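Local coordinates for spore germination protein GerM (Bacillus subtilis subsp. subtilis str. 168, PDB 6GZB) that is of unknown molecular function but affects both sporulation and germination, and is built from two GerMN domains in tandem, at residues A102-D107 and A122-E127; N126-Y131 and K166-G171; P261-G266 and P303-V308; R267-F272 and S309-G314. All coordinates share one frame; numbering follows the deposited sequence.

In the fold
Contacts 1 and 2 belong to the first of two tandem GerMN domains, contacts 3 and 4 to the second, and the two pairs lie on opposite sides of the centre of the chain. Contact 1 and contact 2 have centres about 9 Å apart and share Asn126 and Glu127, where the chain leaves strand 119-124 on its way to helix 136-147. Contacts 3 and 4 lie about 12 Å apart, centre to centre, in one mixed sheet; strand 307-312 serves both, and their segments alternate along the chain. Between the pairs the centres are about 38 to 46 Å apart and nothing touches, so the two pairs are separate local contacts, one in each domain.

Contact 1 of 4, residues A102-D107 and A122-E127; sequences AVLPAD and ADFSNE
Leu104 and Phe124 meet in the buried part of this contact, where a loop of the first GerMN domain passes the end of strand 119-124. The CD1 methyl of Leu104 approaches CE1 of Phe124 to 3.8 Å, obliquely to the ring, and the two side chains cross at about a right angle. Phe124 has CG anti to its own carbonyl carbon (chi1 -67°), its CB directed toward the loop. Next comes Ser125, whose OG gives a hydrogen bond of 2.7 Å to Glu127 OE1, meeting that oxygen nearly along its C-O bond, and is also bonded to the backbone N of Thr109. At Glu127 the chain has entered a short 3-10 segment, and the loop covers more of Glu127 than of any other residue in the contact. Its CB lies 3.7 Å from Ala106 O and its CG 3.9 Å from Asp107 CB. The bend at chi2 (85°) keeps CD beside the Asp107 carbonyl, with OE1 at 3.5 Å from that O; both oxygens are acceptors, and the polar partner of OE1 is the Ser125 hydroxyl, not this carbonyl. The ring of Pro105 rests on the Glu127 carbonyl, CB 3.3 Å from O. No hydrogen bond joins the two segments. Among its neighbours, the loop forms backbone hydrogen bonds from Val103 and Leu104 to Leu86 and packs on Ile139 of helix 136-147, while Phe124 stacks with Phe128 and touches Leu83 of helix 78-84.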
# COMPACT_ATOMS: atom_id res chain seq x y z
N ALA A 102 -10.12 -11.55 -6.80
CA ALA A 102 -8.98 -11.48 -7.70
C ALA A 102 -9.15 -10.33 -8.68
O ALA A 102 -10.18 -9.65 -8.68
CB ALA A 102 -8.82 -12.79 -8.43
N VAL A 103 -8.13 -10.09 -9.49
CA VAL A 103 -8.01 -8.80 -10.19
C VAL A 103 -8.00 -8.96 -11.71
O VAL A 103 -8.67 -8.23 -12.43
CB VAL A 103 -6.72 -8.08 -9.76
CG1 VAL A 103 -6.54 -6.79 -10.55
CG2 VAL A 103 -6.75 -7.78 -8.28
N LEU A 104 -7.16 -9.86 -12.21
CA LEU A 104 -7.03 -10.04 -13.65
C LEU A 104 -8.09 -11.00 -14.16
O LEU A 104 -8.51 -11.91 -13.44
CB LEU A 104 -5.64 -10.58 -13.98
CG LEU A 104 -4.48 -9.69 -13.53
CD1 LEU A 104 -3.15 -10.38 -13.79
CD2 LEU A 104 -4.55 -8.33 -14.21
N PRO A 105 -8.56 -10.79 -15.40
CA PRO A 105 -9.61 -11.63 -15.98
C PRO A 105 -9.18 -13.08 -16.12
O PRO A 105 -7.99 -13.36 -16.28
CB PRO A 105 -9.85 -10.99 -17.35
CG PRO A 105 -9.37 -9.58 -17.21
CD PRO A 105 -8.20 -9.67 -16.28
N ALA A 106 -10.15 -13.99 -16.04
CA ALA A 106 -9.88 -15.42 -16.14
C ALA A 106 -9.11 -15.75 -17.41
O ALA A 106 -9.31 -15.12 -18.45
CB ALA A 106 -11.18 -16.21 -16.11
N ASP A 107 -8.17 -16.68 -17.28
CA ASP A 107 -7.42 -17.21 -18.41
C ASP A 107 -6.37 -16.22 -18.93
O ASP A 107 -5.74 -16.47 -19.95
CB ASP A 107 -8.35 -17.63 -19.54
CG ASP A 107 -9.30 -18.74 -19.14
OD1 ASP A 107 -8.83 -19.77 -18.62
OD2 ASP A 107 -10.52 -18.58 -19.35
N ALA A 122 5.69 -6.48 -17.92
CA ALA A 122 4.69 -7.51 -17.76
C ALA A 122 3.90 -7.64 -19.05
O ALA A 122 3.16 -6.73 -19.42
CB ALA A 122 3.75 -7.17 -16.61
N ASP A 123 4.07 -8.77 -19.72
CA ASP A 123 3.49 -8.98 -21.05
C ASP A 123 2.35 -9.99 -20.93
O ASP A 123 2.57 -11.15 -20.64
CB ASP A 123 4.56 -9.49 -22.02
CG ASP A 123 4.12 -9.45 -23.48
OD1 ASP A 123 2.95 -9.11 -23.76
OD2 ASP A 123 4.92 -9.83 -24.36
N PHE A 124 1.12 -9.51 -21.14
CA PHE A 124 -0.08 -10.30 -20.84
C PHE A 124 -0.67 -10.88 -22.13
O PHE A 124 -0.51 -10.32 -23.21
CB PHE A 124 -1.13 -9.41 -20.16
CG PHE A 124 -0.74 -8.94 -18.79
CD1 PHE A 124 -0.97 -9.74 -17.68
CD2 PHE A 124 -0.18 -7.69 -18.60
CE1 PHE A 124 -0.63 -9.30 -16.41
CE2 PHE A 124 0.17 -7.24 -17.33
CZ PHE A 124 -0.06 -8.05 -16.23
N SER A 125 -1.41 -11.97 -21.98
CA SER A 125 -2.22 -12.48 -23.07
C SER A 125 -3.44 -11.59 -23.29
O SER A 125 -3.71 -10.67 -22.51
CB SER A 125 -2.65 -13.91 -22.76
OG SER A 125 -3.65 -13.95 -21.75
N ASN A 126 -4.20 -11.88 -24.34
CA ASN A 126 -5.28 -11.00 -24.78
C ASN A 126 -6.47 -10.98 -23.83
O ASN A 126 -7.26 -10.03 -23.84
CB ASN A 126 -5.75 -11.37 -26.18
CG ASN A 126 -6.57 -10.27 -26.83
OD1 ASN A 126 -7.79 -10.41 -27.01
ND2 ASN A 126 -5.94 -9.15 -27.11
N GLU A 127 -6.60 -12.02 -23.01
CA GLU A 127 -7.67 -12.07 -22.00
C GLU A 127 -7.57 -10.91 -21.00
O GLU A 127 -8.55 -10.57 -20.33
CB GLU A 127 -7.62 -13.39 -21.23
CG GLU A 127 -8.13 -14.58 -22.03
CD GLU A 127 -7.07 -15.19 -22.92
OE1 GLU A 127 -5.92 -14.70 -22.92
OE2 GLU A 127 -7.39 -16.19 -23.59

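Contact 2 of 4, residues N126-Y131 and K166-G171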
# COMPACT_ATOMS: atom_id res chain seq x y z
N ASN A 126 -4.20 -11.88 -24.34
CA ASN A 126 -5.28 -11.00 -24.78
C ASN A 126 -6.47 -10.98 -23.83
O ASN A 126 -7.26 -10.03 -23.84
CB ASN A 126 -5.75 -11.37 -26.18
CG ASN A 126 -6.57 -10.27 -26.83
OD1 ASN A 126 -7.79 -10.41 -27.01
ND2 ASN A 126 -5.94 -9.15 -27.11
N GLU A 127 -6.60 -12.02 -23.01
CA GLU A 127 -7.67 -12.07 -22.00
C GLU A 127 -7.57 -10.91 -21.00
O GLU A 127 -8.55 -10.57 -20.33
CB GLU A 127 -7.62 -13.39 -21.23
CG GLU A 127 -8.13 -14.58 -22.03
CD GLU A 127 -7.07 -15.19 -22.92
OE1 GLU A 127 -5.92 -14.70 -22.92
OE2 GLU A 127 -7.39 -16.19 -23.59
N PHE A 128 -6.38 -10.32 -20.90
CA PHE A 128 -6.15 -9.15 -20.06
C PHE A 128 -7.19 -8.05 -20.31
O PHE A 128 -7.48 -7.24 -19.43
CB PHE A 128 -4.74 -8.60 -20.30
CG PHE A 128 -4.38 -7.42 -19.45
CD1 PHE A 128 -3.86 -7.60 -18.18
CD2 PHE A 128 -4.51 -6.12 -19.93
CE1 PHE A 128 -3.49 -6.51 -17.40
CE2 PHE A 128 -4.13 -5.03 -19.17
CZ PHE A 128 -3.63 -5.22 -17.89
N LYS A 129 -7.76 -8.05 -21.51
CA LYS A 129 -8.71 -7.01 -21.90
C LYS A 129 -10.09 -7.22 -21.31
O LYS A 129 -10.91 -6.30 -21.34
CB LYS A 129 -8.81 -6.92 -23.42
CG LYS A 129 -7.53 -6.52 -24.11
CD LYS A 129 -7.75 -6.28 -25.59
CE LYS A 129 -6.44 -5.93 -26.29
NZ LYS A 129 -6.45 -6.25 -27.74
N ASN A 130 -10.35 -8.40 -20.76
CA ASN A 130 -11.71 -8.80 -20.41
C ASN A 130 -12.11 -8.38 -19.00
O ASN A 130 -12.63 -9.19 -18.24
CB ASN A 130 -11.88 -10.32 -20.53
CG ASN A 130 -11.69 -10.82 -21.94
OD1 ASN A 130 -11.90 -10.09 -22.91
ND2 ASN A 130 -11.26 -12.07 -22.07
N TYR A 131 -11.91 -7.11 -18.67
CA TYR A 131 -12.30 -6.58 -17.37
C TYR A 131 -13.39 -5.53 -17.54
O TYR A 131 -13.59 -5.00 -18.63
CB TYR A 131 -11.08 -5.98 -16.67
CG TYR A 131 -10.42 -4.84 -17.43
CD1 TYR A 131 -10.89 -3.55 -17.30
CD2 TYR A 131 -9.33 -5.06 -18.25
CE1 TYR A 131 -10.28 -2.50 -17.96
CE2 TYR A 131 -8.71 -4.02 -18.91
CZ TYR A 131 -9.22 -2.74 -18.79
OH TYR A 131 -8.63 -1.69 -19.46
N LYS A 166 0.30 2.38 -23.80
CA LYS A 166 0.33 3.77 -23.37
C LYS A 166 -0.99 4.14 -22.71
O LYS A 166 -1.07 5.14 -22.00
CB LYS A 166 0.58 4.69 -24.56
CG LYS A 166 1.98 4.55 -25.16
CD LYS A 166 2.01 5.03 -26.61
CE LYS A 166 2.00 6.54 -26.71
NZ LYS A 166 1.77 7.00 -28.11
N GLU A 167 -2.03 3.34 -22.94
CA GLU A 167 -3.27 3.48 -22.19
C GLU A 167 -3.92 2.12 -21.99
O GLU A 167 -3.58 1.16 -22.67
CB GLU A 167 -4.23 4.40 -22.93
CG GLU A 167 -4.66 3.89 -24.29
CD GLU A 167 -5.50 4.91 -25.05
OE1 GLU A 167 -5.36 6.12 -24.78
OE2 GLU A 167 -6.29 4.50 -25.92
N MET A 168 -4.82 2.02 -21.01
CA MET A 168 -5.54 0.78 -20.78
C MET A 168 -6.61 0.62 -21.85
O MET A 168 -7.19 1.60 -22.29
CB MET A 168 -6.15 0.76 -19.38
CG MET A 168 -5.14 0.57 -18.26
SD MET A 168 -4.41 -1.09 -18.25
CE MET A 168 -5.72 -2.04 -17.47
N PRO A 169 -6.85 -0.62 -22.30
CA PRO A 169 -7.61 -0.87 -23.52
C PRO A 169 -9.09 -0.52 -23.42
O PRO A 169 -9.67 -0.04 -24.38
CB PRO A 169 -7.43 -2.37 -23.76
CG PRO A 169 -7.01 -2.93 -22.44
CD PRO A 169 -6.21 -1.84 -21.79
N VAL A 170 -9.72 -0.80 -22.29
CA VAL A 170 -11.17 -0.75 -22.21
C VAL A 170 -11.68 0.69 -22.08
O VAL A 170 -12.61 1.08 -22.77
CB VAL A 170 -11.71 -1.59 -21.04
CG1 VAL A 170 -13.19 -1.34 -20.82
CG2 VAL A 170 -11.44 -3.06 -21.29
N GLY A 171 -11.05 1.47 -21.21
CA GLY A 171 -11.53 2.81 -20.91
C GLY A 171 -10.52 3.91 -21.21
O GLY A 171 -10.81 5.09 -21.02
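Tyr131 carries its CG between the backbone N and the carbonyl carbon (chi1 60°), and the far end of its ring comes nearer to Met168, Pro169 and Val170; Phe128 has CG anti to its N (chi1 -178°), and the end of its ring reaches the Met168 methyl. The result is a CH-pi and Met-aromatic cluster. Both rings come from the 3-10 turn and following loop between strand 119-124 and helix 136-147; the partner is the loop leaving strand 163-164 in the first GerMN domain. Val170 CG2 makes the CH-pi contact over one face of the Tyr131 ring, 3.6 Å from its centroid and offset toward the rim, and the same methyl comes to 3.3 Å from the Lys129 carbonyl O. Met168, folded at chi2 and chi3, brings its CE methyl to 3.8 Å from both Phe128 CE2 and Tyr131 CZ. Its SD stands at the edge of the phenylalanine ring, 5.3 Å from the centroid. Pro169 CG lies 4.0 Å from Lys129 CG. Beyond the two loops, helix 136-147 backs the cluster through Ile139, Val140 and Glu136. The tyrosine hydroxyl is also bonded to Glu136 OE2, which takes a further bond from Gly171 N, so one carboxylate oxygen links the hydroxyl to the second loop. Directly across the contact, Val170 N donates to Tyr131 OH over 3.2 Å, with an angle of 163° at the hydrogen.

Contact 3 of 4, residues P261-G266 and P303-V308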
# COMPACT_ATOMS: atom_id res chain seq x y z
N PRO A 261 9.73 16.56 13.16
CA PRO A 261 10.32 15.25 13.02
C PRO A 261 11.79 15.37 12.68
O PRO A 261 12.17 16.31 12.00
CB PRO A 261 9.54 14.61 11.86
CG PRO A 261 8.57 15.63 11.37
CD PRO A 261 8.46 16.68 12.43
N LYS A 262 12.60 14.43 13.16
CA LYS A 262 13.98 14.33 12.72
C LYS A 262 14.14 13.08 11.88
O LYS A 262 13.45 12.08 12.09
CB LYS A 262 14.94 14.26 13.91
CG LYS A 262 14.60 15.13 15.10
CD LYS A 262 15.49 14.76 16.28
CE LYS A 262 15.96 15.98 17.07
NZ LYS A 262 14.88 16.55 17.92
N ILE A 263 15.07 13.13 10.94
CA ILE A 263 15.45 11.95 10.19
C ILE A 263 16.96 11.83 10.09
O ILE A 263 17.65 12.81 9.84
CB ILE A 263 14.81 11.92 8.79
CG1 ILE A 263 15.24 10.65 8.06
CG2 ILE A 263 15.18 13.16 8.00
CD1 ILE A 263 14.33 10.27 6.91
N LYS A 264 17.46 10.63 10.33
CA LYS A 264 18.88 10.38 10.33
C LYS A 264 19.12 8.95 9.90
O LYS A 264 18.70 8.01 10.57
CB LYS A 264 19.46 10.61 11.73
CG LYS A 264 20.99 10.56 11.78
CD LYS A 264 21.51 10.03 13.12
CE LYS A 264 21.42 11.06 14.23
NZ LYS A 264 22.40 10.80 15.32
N ASP A 265 19.75 8.78 8.74
CA ASP A 265 20.05 7.46 8.21
C ASP A 265 18.79 6.62 8.02
O ASP A 265 18.81 5.41 8.23
CB ASP A 265 21.02 6.73 9.14
CG ASP A 265 22.40 6.60 8.55
OD1 ASP A 265 22.59 5.73 7.67
OD2 ASP A 265 23.29 7.38 8.93
N GLY A 266 17.70 7.26 7.59
CA GLY A 266 16.46 6.55 7.28
C GLY A 266 15.59 6.30 8.49
O GLY A 266 14.56 5.62 8.40
N PRO A 303 10.25 8.08 0.58
CA PRO A 303 11.63 7.90 0.15
C PRO A 303 12.60 8.03 1.29
O PRO A 303 12.52 8.96 2.06
CB PRO A 303 11.83 9.01 -0.87
CG PRO A 303 10.47 9.54 -1.17
CD PRO A 303 9.68 9.33 0.07
N ASP A 304 13.45 7.03 1.38
CA ASP A 304 14.52 6.87 2.35
C ASP A 304 14.11 6.66 3.80
O ASP A 304 14.92 6.79 4.67
CB ASP A 304 15.56 7.99 2.25
CG ASP A 304 16.03 8.23 0.84
OD1 ASP A 304 16.50 7.30 0.18
OD2 ASP A 304 15.93 9.37 0.39
N VAL A 305 12.85 6.33 4.07
CA VAL A 305 12.44 6.08 5.43
C VAL A 305 12.45 4.59 5.64
O VAL A 305 11.77 3.88 4.95
CB VAL A 305 11.06 6.65 5.72
CG1 VAL A 305 10.60 6.24 7.09
CG2 VAL A 305 11.04 8.14 5.58
N LYS A 306 13.22 4.13 6.61
CA LYS A 306 13.34 2.70 6.88
C LYS A 306 12.76 2.31 8.24
O LYS A 306 12.36 1.16 8.44
CB LYS A 306 14.80 2.26 6.79
CG LYS A 306 15.44 2.51 5.43
CD LYS A 306 14.69 1.78 4.31
CE LYS A 306 15.50 1.71 3.03
NZ LYS A 306 14.63 1.67 1.81
N SER A 307 12.68 3.26 9.16
CA SER A 307 12.21 2.97 10.50
C SER A 307 11.70 4.21 11.20
O SER A 307 12.00 5.33 10.80
CB SER A 307 13.33 2.33 11.33
OG SER A 307 14.36 3.27 11.61
N VAL A 308 10.92 4.01 12.26
CA VAL A 308 10.28 5.11 12.97
C VAL A 308 10.41 4.89 14.47
O VAL A 308 10.03 3.84 14.98
CB VAL A 308 8.77 5.19 12.64
CG1 VAL A 308 8.14 6.42 13.28
CG2 VAL A 308 8.56 5.16 11.14
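Gly266 O accepts two backbone N-H groups from the 303-308 segment, where the turn of a beta hairpin meets the start of a neighbouring strand in the second GerMN domain. The hairpin pairs strand 262-264 with strand 267-272, and Asp265-Gly266 form its two-residue type I' turn, both with positive phi. Lys306 N gives the shorter bond, 2.7 Å to Gly266 O, nearly straight at 167° and lying in the carbonyl plane on a lone pair. Ser307 N reaches the same oxygen at 3.1 Å and is more bent, 148° at the hydrogen, its donor tilted from the carbonyl plane. One carbonyl thus satisfies two successive amides as the chain turns into strand 307-312. Ser307 O takes the amide of Val268, continuing the pairing of strands 267-272 and 307-312; within the hairpin, Lys262 O accepts from Thr269 N. Gly266 itself is buried, and its CA comes to 3.0 Å from Asp304 O in a CA-H...O contact that reflects how closely the two backbones pass. A CB on this residue would point at the other segment and meet Asp304 O and Lys306 CG tightly, so the close approach suits a residue without a side chain. Apolar contact is slight beside this polar core. Ile263 and Val305 both pack on Val268 of strand 267-272; with the isoleucine CG1 anti to its N and the chain extended at chi2 (160°), Ile263 CD1 lies 4.1 Å from Val305 CG2.

Contact 4 of 4, residues R267-F272 and S309-G314. With ACT (acetate ion), chain F.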
# COMPACT_ATOMS: atom_id res chain seq x y z
N ARG A 267 16.01 6.81 9.64
CA ARG A 267 15.27 6.63 10.88
C ARG A 267 14.56 7.92 11.20
O ARG A 267 15.20 8.95 11.39
CB ARG A 267 16.19 6.22 12.03
CG ARG A 267 16.97 4.95 11.73
CD ARG A 267 17.65 4.35 12.95
NE ARG A 267 18.90 3.69 12.58
CZ ARG A 267 19.55 2.82 13.35
NH1 ARG A 267 19.08 2.49 14.55
NH2 ARG A 267 20.68 2.28 12.92
N VAL A 268 13.24 7.87 11.25
CA VAL A 268 12.44 9.03 11.61
C VAL A 268 12.12 8.99 13.09
O VAL A 268 11.71 7.96 13.62
CB VAL A 268 11.13 9.07 10.80
CG1 VAL A 268 10.25 10.22 11.26
CG2 VAL A 268 11.44 9.17 9.31
N THR A 269 12.25 10.14 13.74
CA THR A 269 11.84 10.28 15.12
C THR A 269 10.65 11.20 15.25
O THR A 269 10.70 12.36 14.82
CB THR A 269 12.99 10.81 15.99
OG1 THR A 269 14.06 9.87 15.97
CG2 THR A 269 12.54 11.02 17.42
N LEU A 270 9.56 10.68 15.81
CA LEU A 270 8.35 11.46 16.02
C LEU A 270 8.17 11.76 17.49
O LEU A 270 8.41 10.91 18.35
CB LEU A 270 7.12 10.69 15.51
CG LEU A 270 7.15 10.21 14.06
CD1 LEU A 270 5.93 9.35 13.77
CD2 LEU A 270 7.21 11.40 13.11
N ASP A 271 7.68 12.95 17.77
CA ASP A 271 7.44 13.39 19.13
C ASP A 271 6.00 13.83 19.23
O ASP A 271 5.60 14.82 18.64
CB ASP A 271 8.38 14.55 19.46
CG ASP A 271 8.47 14.83 20.96
OD1 ASP A 271 7.85 14.08 21.75
OD2 ASP A 271 9.15 15.81 21.33
N PHE A 272 5.20 13.02 19.88
CA PHE A 272 3.80 13.27 19.96
C PHE A 272 3.35 13.93 21.22
O PHE A 272 4.05 14.03 22.17
CB PHE A 272 3.06 11.94 19.91
CG PHE A 272 3.07 11.26 18.59
CD1 PHE A 272 2.20 11.64 17.61
CD2 PHE A 272 3.91 10.22 18.35
CE1 PHE A 272 2.19 11.01 16.41
CE2 PHE A 272 3.92 9.59 17.15
CZ PHE A 272 3.05 9.99 16.18
N SER A 309 10.95 5.89 15.16
CA SER A 309 10.99 5.90 16.62
C SER A 309 9.96 6.89 17.11
O SER A 309 9.78 7.96 16.52
CB SER A 309 12.37 6.34 17.12
OG SER A 309 13.38 5.48 16.63
N VAL A 310 9.28 6.52 18.19
CA VAL A 310 8.18 7.34 18.68
C VAL A 310 8.43 7.78 20.11
O VAL A 310 8.90 7.00 20.94
CB VAL A 310 6.83 6.60 18.58
CG1 VAL A 310 6.48 6.34 17.12
CG2 VAL A 310 6.88 5.30 19.37
N LYS A 311 8.16 9.05 20.38
CA LYS A 311 8.26 9.61 21.71
C LYS A 311 6.99 10.34 22.02
O LYS A 311 6.24 10.69 21.11
CB LYS A 311 9.44 10.59 21.81
CG LYS A 311 10.78 9.97 21.48
CD LYS A 311 11.93 10.93 21.74
CE LYS A 311 13.22 10.42 21.10
NZ LYS A 311 14.40 11.22 21.48
N VAL A 312 6.75 10.58 23.30
CA VAL A 312 5.68 11.47 23.72
C VAL A 312 6.25 12.58 24.60
O VAL A 312 6.96 12.31 25.57
CB VAL A 312 4.57 10.71 24.47
CG1 VAL A 312 5.16 9.78 25.52
CG2 VAL A 312 3.58 11.68 25.09
N ASN A 313 6.05 13.82 24.16
CA ASN A 313 6.53 14.99 24.87
C ASN A 313 7.98 14.84 25.30
O ASN A 313 8.33 15.17 26.43
CB ASN A 313 5.65 15.29 26.07
CG ASN A 313 4.34 15.94 25.69
OD1 ASN A 313 4.31 16.93 24.95
ND2 ASN A 313 3.24 15.39 26.19
N GLY A 314 8.82 14.37 24.40
CA GLY A 314 10.26 14.38 24.61
C GLY A 314 10.85 13.04 25.00
O GLY A 314 12.06 12.84 24.89
C ACT F . 0.34 17.54 25.56
O ACT F . -0.88 17.44 25.78
OXT ACT F . 1.13 16.66 25.93
CH3 ACT F . 0.89 18.72 24.82
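Thr269 and Lys311 meet on one face of a parallel strand pair, Phe272 and Val310 on the other. Strands 267-272 and 309-312 run 22° apart in direction, in register Thr269-Ser309, Leu270-Val310, Asp271-Lys311 and Phe272-Val312. On the first face Thr269, with CG2 anti to its N, sets that methyl 3.8 Å from CE of the extended Lys311 chain, the two crossing obliquely. Asp271 has CG likewise anti to N (chi1 -165°), and its OD1 accepts Gly314 N at 2.8 Å on the syn side, 17° out of the carboxylate plane. Its other oxygen, OD2, is bonded to Ser259 OG, so the aspartate joins the turn at Asn313-Gly314, after strand 307-312, to Ser259 ahead of strand 262-264. On the opposite face the Phe272 ring presents its edge to Val310, CE2 lying 4.1 Å from CG1, and to the Lys311 carbonyl, whose O is 3.6 Å from CD2. Backbone bonds hold the strands throughout: Leu270 N to Ser309 O is 2.8 Å long, and Asn313 N to Phe272 O closes the far end at 2.8 Å. The pair forms the centre of a four-stranded mixed sheet, between 262-264 and 330-331; Leu270 and Phe272 face helices 229-239 and 289-299, touching Ile234 and Ile295, and helix 289-299 lies between the two strands in the chain, making a beta-alpha-beta crossover.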